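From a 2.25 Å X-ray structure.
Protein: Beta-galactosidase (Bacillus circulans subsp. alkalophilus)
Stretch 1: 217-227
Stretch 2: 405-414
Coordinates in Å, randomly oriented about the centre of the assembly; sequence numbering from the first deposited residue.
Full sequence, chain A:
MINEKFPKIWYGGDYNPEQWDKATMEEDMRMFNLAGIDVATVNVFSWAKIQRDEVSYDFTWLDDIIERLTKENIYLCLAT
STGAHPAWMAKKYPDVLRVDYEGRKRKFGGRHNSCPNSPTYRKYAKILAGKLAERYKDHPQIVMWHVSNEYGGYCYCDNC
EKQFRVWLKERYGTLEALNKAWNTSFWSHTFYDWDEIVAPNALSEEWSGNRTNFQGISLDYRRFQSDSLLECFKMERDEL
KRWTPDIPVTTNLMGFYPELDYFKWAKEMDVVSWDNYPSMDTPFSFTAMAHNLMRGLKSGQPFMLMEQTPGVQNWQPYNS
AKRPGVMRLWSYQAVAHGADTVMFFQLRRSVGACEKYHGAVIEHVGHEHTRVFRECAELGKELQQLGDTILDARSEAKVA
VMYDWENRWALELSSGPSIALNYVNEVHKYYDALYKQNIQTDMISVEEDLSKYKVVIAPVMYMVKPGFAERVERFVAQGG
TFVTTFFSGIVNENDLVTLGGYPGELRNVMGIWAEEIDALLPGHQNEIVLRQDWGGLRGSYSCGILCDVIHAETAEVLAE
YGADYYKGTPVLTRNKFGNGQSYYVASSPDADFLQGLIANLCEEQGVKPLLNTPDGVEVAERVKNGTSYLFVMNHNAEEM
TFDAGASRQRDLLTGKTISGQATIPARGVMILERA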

# COMPACT_ATOMS: atom_id res chain seq x y z
N ILE A 217 -3.39 23.64 11.82
CA ILE A 217 -4.35 22.83 12.55
C ILE A 217 -3.73 21.49 12.97
O ILE A 217 -3.81 21.08 14.13
N SER A 218 -3.10 20.81 12.02
CA SER A 218 -2.47 19.52 12.28
C SER A 218 -1.41 19.63 13.36
O SER A 218 -1.31 18.78 14.25
N LEU A 219 -0.62 20.69 13.29
CA LEU A 219 0.44 20.94 14.25
C LEU A 219 -0.13 21.12 15.66
O LEU A 219 0.32 20.47 16.60
N ASP A 220 -1.11 22.01 15.80
CA ASP A 220 -1.79 22.24 17.07
C ASP A 220 -2.49 21.02 17.62
O ASP A 220 -2.56 20.85 18.83
N TYR A 221 -3.04 20.18 16.76
CA TYR A 221 -3.74 19.01 17.28
C TYR A 221 -2.75 18.02 17.91
O TYR A 221 -3.02 17.41 18.95
N ARG A 222 -1.58 17.88 17.28
CA ARG A 222 -0.53 17.05 17.84
C ARG A 222 -0.03 17.61 19.18
O ARG A 222 0.18 16.86 20.13
N ARG A 223 0.12 18.93 19.28
CA ARG A 223 0.45 19.52 20.58
C ARG A 223 -0.62 19.12 21.60
O ARG A 223 -0.31 18.70 22.71
N PHE A 224 -1.87 19.26 21.20
CA PHE A 224 -3.03 19.04 22.06
C PHE A 224 -3.11 17.60 22.56
O PHE A 224 -3.27 17.34 23.76
N GLN A 225 -3.02 16.66 21.62
CA GLN A 225 -3.01 15.23 21.96
C GLN A 225 -1.87 14.90 22.92
O GLN A 225 -2.06 14.21 23.92
N SER A 226 -0.69 15.41 22.62
CA SER A 226 0.45 15.22 23.50
C SER A 226 0.14 15.82 24.88
O SER A 226 0.29 15.13 25.89
N ASP A 227 -0.33 17.07 24.93
CA ASP A 227 -0.71 17.69 26.20
C ASP A 227 -1.76 16.87 26.97
O ASP A 227 -1.66 16.75 28.19
N TRP A 405 10.64 18.28 18.86
CA TRP A 405 9.46 17.55 18.35
C TRP A 405 8.52 18.42 17.52
O TRP A 405 7.89 17.92 16.57
N GLU A 406 8.41 19.70 17.87
CA GLU A 406 7.47 20.60 17.19
C GLU A 406 8.03 20.94 15.82
O GLU A 406 7.31 20.97 14.83
N ASN A 407 9.33 21.18 15.78
CA ASN A 407 10.02 21.31 14.50
C ASN A 407 9.79 20.07 13.63
O ASN A 407 9.51 20.17 12.44
N ARG A 408 9.92 18.89 14.25
CA ARG A 408 9.69 17.63 13.54
C ARG A 408 8.28 17.54 12.95
O ARG A 408 8.12 17.22 11.77
N TRP A 409 7.27 17.79 13.77
CA TRP A 409 5.89 17.76 13.31
C TRP A 409 5.64 18.69 12.12
O TRP A 409 5.03 18.30 11.11
N ALA A 410 6.10 19.94 12.23
CA ALA A 410 5.94 20.89 11.13
C ALA A 410 6.64 20.41 9.85
O ALA A 410 6.06 20.44 8.76
N LEU A 411 7.88 19.94 9.99
CA LEU A 411 8.60 19.38 8.84
C LEU A 411 7.86 18.21 8.23
O LEU A 411 7.72 18.12 7.01
N GLU A 412 7.37 17.30 9.06
CA GLU A 412 6.75 16.10 8.51
C GLU A 412 5.36 16.36 7.94
O GLU A 412 4.87 15.58 7.12
N LEU A 413 4.72 17.44 8.36
CA LEU A 413 3.39 17.79 7.85
C LEU A 413 3.47 18.70 6.63
O LEU A 413 2.49 18.88 5.92
N SER A 414 4.65 19.28 6.42
CA SER A 414 4.86 20.22 5.34
C SER A 414 4.55 19.60 3.97
O SER A 414 4.92 18.46 3.69

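Two helices remote in sequence can be joined by one large side chain set into a groove and one charged pair beside it, and the beta-galactosidase of Bacillus circulans illustrates the arrangement. Helices 217-227 and 405-413 run roughly antiparallel, their N-to-C directions 143° apart and their axes 9.7 Å apart at closest approach. The backbones draw near where the CA atoms of Leu-219 and Ala-410 lie 6.3 Å apart. Together the two stretches bury 441 Å².

The apolar packing centres on Trp-409. Its CA-to-CB bond points toward the other helix, and with chi1 in m and chi2 near -23° the indole enters as a knob among Leu-219, Arg-222, Arg-223 and Ser-226, four residues spaced along one side of a helix. They approach it from different directions. Arg-222 CB sits over the face in a CH-pi contact, 3.9 Å from the centroid of the six-membered ring of Trp-409 and only 9° off its normal. Leu-219 CD1 lies near the ring plane at the edge, and also packs 3.7 Å from Trp-409 CB. Ser-226 CB approaches Trp-409 CH2 obliquely, at 4.2 Å, and Arg-223 N lies 3.7 Å from Trp-409 CZ3, likewise obliquely.

Leucines extend this packing. Leu-219 leaves its backbone sideways, but its t, p rotamer brings the end of the side chain inward, where CD2 lies 4.3 Å from Ala-410 CB. Leu-413, in m, t, points toward the first helix near the end of its own; its CD2 reaches Ser-218 CB at 3.7 Å and covers one face of the Arg-222 guanidinium, 3.8 Å from Arg-222 CZ. A guanidinium is polar chiefly around its edge, so its flat face can accept a methyl group. Arg-222, with chi1 in m, meanwhile turns NH1 back to its own helix, donating a hydrogen bond to Ser-218 O at 3.0 Å.

The polar link across the stretches is a single salt bridge. Arg-223 also starts sideways, and its m, t, t conformation carries the guanidinium to Glu-406, whose CA-to-CB bond points toward the first helix and whose side chain is in the m, t rotamer. Arg-223 NE donates to Glu-406 OE2 at 2.8 Å with a nearly straight 170° angle, the carboxylate oxygen lying near the guanidinium plane, as suits an N-H directed outward in that plane. The same group is tethered within its helix: Arg-223 NH1 donates to Asp-220 OD2 at 2.9 Å, a second salt bridge. One arginine thus engages two carboxylates, one from each helix.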

# COMPACT_ATOMS: atom_id res chain seq x y z
CB ILE A 217 -5.60 22.60 11.69
CG1 ILE A 217 -6.20 23.95 11.27
CG2 ILE A 217 -6.63 21.76 12.43
CD1 ILE A 217 -7.48 23.84 10.45
CB SER A 218 -1.85 18.99 11.00
OG SER A 218 -2.86 18.71 10.04
CB LEU A 219 1.25 22.17 13.84
CG LEU A 219 2.43 22.59 14.72
CD1 LEU A 219 3.34 21.42 15.01
CD2 LEU A 219 3.21 23.75 14.06
CB ASP A 220 -2.80 23.39 16.98
CG ASP A 220 -2.13 24.75 17.03
OD1 ASP A 220 -2.81 25.76 16.75
OD2 ASP A 220 -0.91 24.81 17.32
CB TYR A 221 -4.59 18.35 16.19
CG TYR A 221 -5.64 17.44 16.77
CD1 TYR A 221 -6.82 17.97 17.31
CD2 TYR A 221 -5.46 16.06 16.79
CE1 TYR A 221 -7.79 17.13 17.85
CE2 TYR A 221 -6.42 15.22 17.32
CZ TYR A 221 -7.58 15.76 17.85
OH TYR A 221 -8.52 14.93 18.38
CB ARG A 222 0.60 16.84 16.82
CG ARG A 222 0.22 15.87 15.71
CD ARG A 222 0.96 16.12 14.40
NE ARG A 222 0.61 15.12 13.38
CZ ARG A 222 -0.53 15.12 12.68
NH1 ARG A 222 -1.43 16.08 12.86
NH2 ARG A 222 -0.77 14.16 11.79
CB ARG A 223 0.53 21.05 20.50
CG ARG A 223 1.58 21.59 19.58
CD ARG A 223 1.52 23.11 19.48
NE ARG A 223 2.81 23.67 19.08
CZ ARG A 223 2.99 24.58 18.12
NH1 ARG A 223 1.95 25.06 17.45
NH2 ARG A 223 4.22 25.00 17.84
CB PHE A 224 -4.30 19.45 21.29
CG PHE A 224 -5.57 18.93 21.89
CD1 PHE A 224 -5.98 19.33 23.16
CD2 PHE A 224 -6.36 18.05 21.19
CE1 PHE A 224 -7.15 18.84 23.72
CE2 PHE A 224 -7.53 17.55 21.73
CZ PHE A 224 -7.93 17.95 23.00
CB GLN A 225 -2.92 14.40 20.68
CG GLN A 225 -4.25 14.30 19.92
CD GLN A 225 -5.30 13.57 20.72
OE1 GLN A 225 -5.20 12.37 20.94
NE2 GLN A 225 -6.31 14.30 21.18
CB SER A 226 1.70 15.83 22.87
OG SER A 226 2.84 15.57 23.67
CB ASP A 227 -1.26 19.12 26.02
CG ASP A 227 -0.19 20.12 25.63
OD1 ASP A 227 0.97 19.71 25.40
OD2 ASP A 227 -0.51 21.33 25.52
CB TRP A 405 8.67 16.86 19.48
CG TRP A 405 9.09 15.45 19.74
CD1 TRP A 405 8.56 14.31 19.19
CD2 TRP A 405 10.14 15.01 20.62
NE1 TRP A 405 9.21 13.19 19.68
CE2 TRP A 405 10.17 13.60 20.57
CE3 TRP A 405 11.03 15.68 21.47
CZ2 TRP A 405 11.08 12.84 21.31
CZ3 TRP A 405 11.93 14.92 22.22
CH2 TRP A 405 11.95 13.52 22.13
CB GLU A 406 7.20 21.87 18.01
CG GLU A 406 6.42 21.61 19.30
CD GLU A 406 6.05 22.87 20.07
OE1 GLU A 406 6.84 23.83 20.07
OE2 GLU A 406 4.95 22.90 20.68
CB ASN A 407 11.51 21.52 14.75
CG ASN A 407 12.29 21.69 13.46
OD1 ASN A 407 11.88 22.43 12.57
ND2 ASN A 407 13.43 20.99 13.36
CB ARG A 408 9.94 16.44 14.48
CG ARG A 408 9.65 15.10 13.82
CD ARG A 408 10.20 13.93 14.64
NE ARG A 408 10.02 12.64 13.97
CZ ARG A 408 10.40 11.47 14.48
NH1 ARG A 408 10.98 11.42 15.67
NH2 ARG A 408 10.18 10.34 13.81
CB TRP A 409 4.94 18.15 14.44
CG TRP A 409 4.90 17.16 15.56
CD1 TRP A 409 5.22 15.83 15.51
CD2 TRP A 409 4.51 17.42 16.92
NE1 TRP A 409 5.05 15.26 16.74
CE2 TRP A 409 4.61 16.21 17.62
CE3 TRP A 409 4.08 18.56 17.60
CZ2 TRP A 409 4.29 16.10 18.98
CZ3 TRP A 409 3.77 18.46 18.93
CH2 TRP A 409 3.87 17.24 19.61
CB ALA A 410 6.42 22.27 11.53
CB LEU A 411 10.00 18.93 9.23
CG LEU A 411 11.09 20.00 9.27
CD1 LEU A 411 12.40 19.39 9.70
CD2 LEU A 411 11.21 20.67 7.90
CB GLU A 412 6.72 14.98 9.56
CG GLU A 412 8.12 14.50 9.93
CD GLU A 412 8.12 13.34 10.92
OE1 GLU A 412 7.03 12.91 11.36
OE2 GLU A 412 9.23 12.87 11.27
CB LEU A 413 2.57 18.49 8.94
CG LEU A 413 2.09 17.59 10.07
CD1 LEU A 413 1.81 18.40 11.35
CD2 LEU A 413 0.85 16.87 9.59
CB SER A 414 6.30 20.73 5.36
OG SER A 414 6.49 21.76 4.40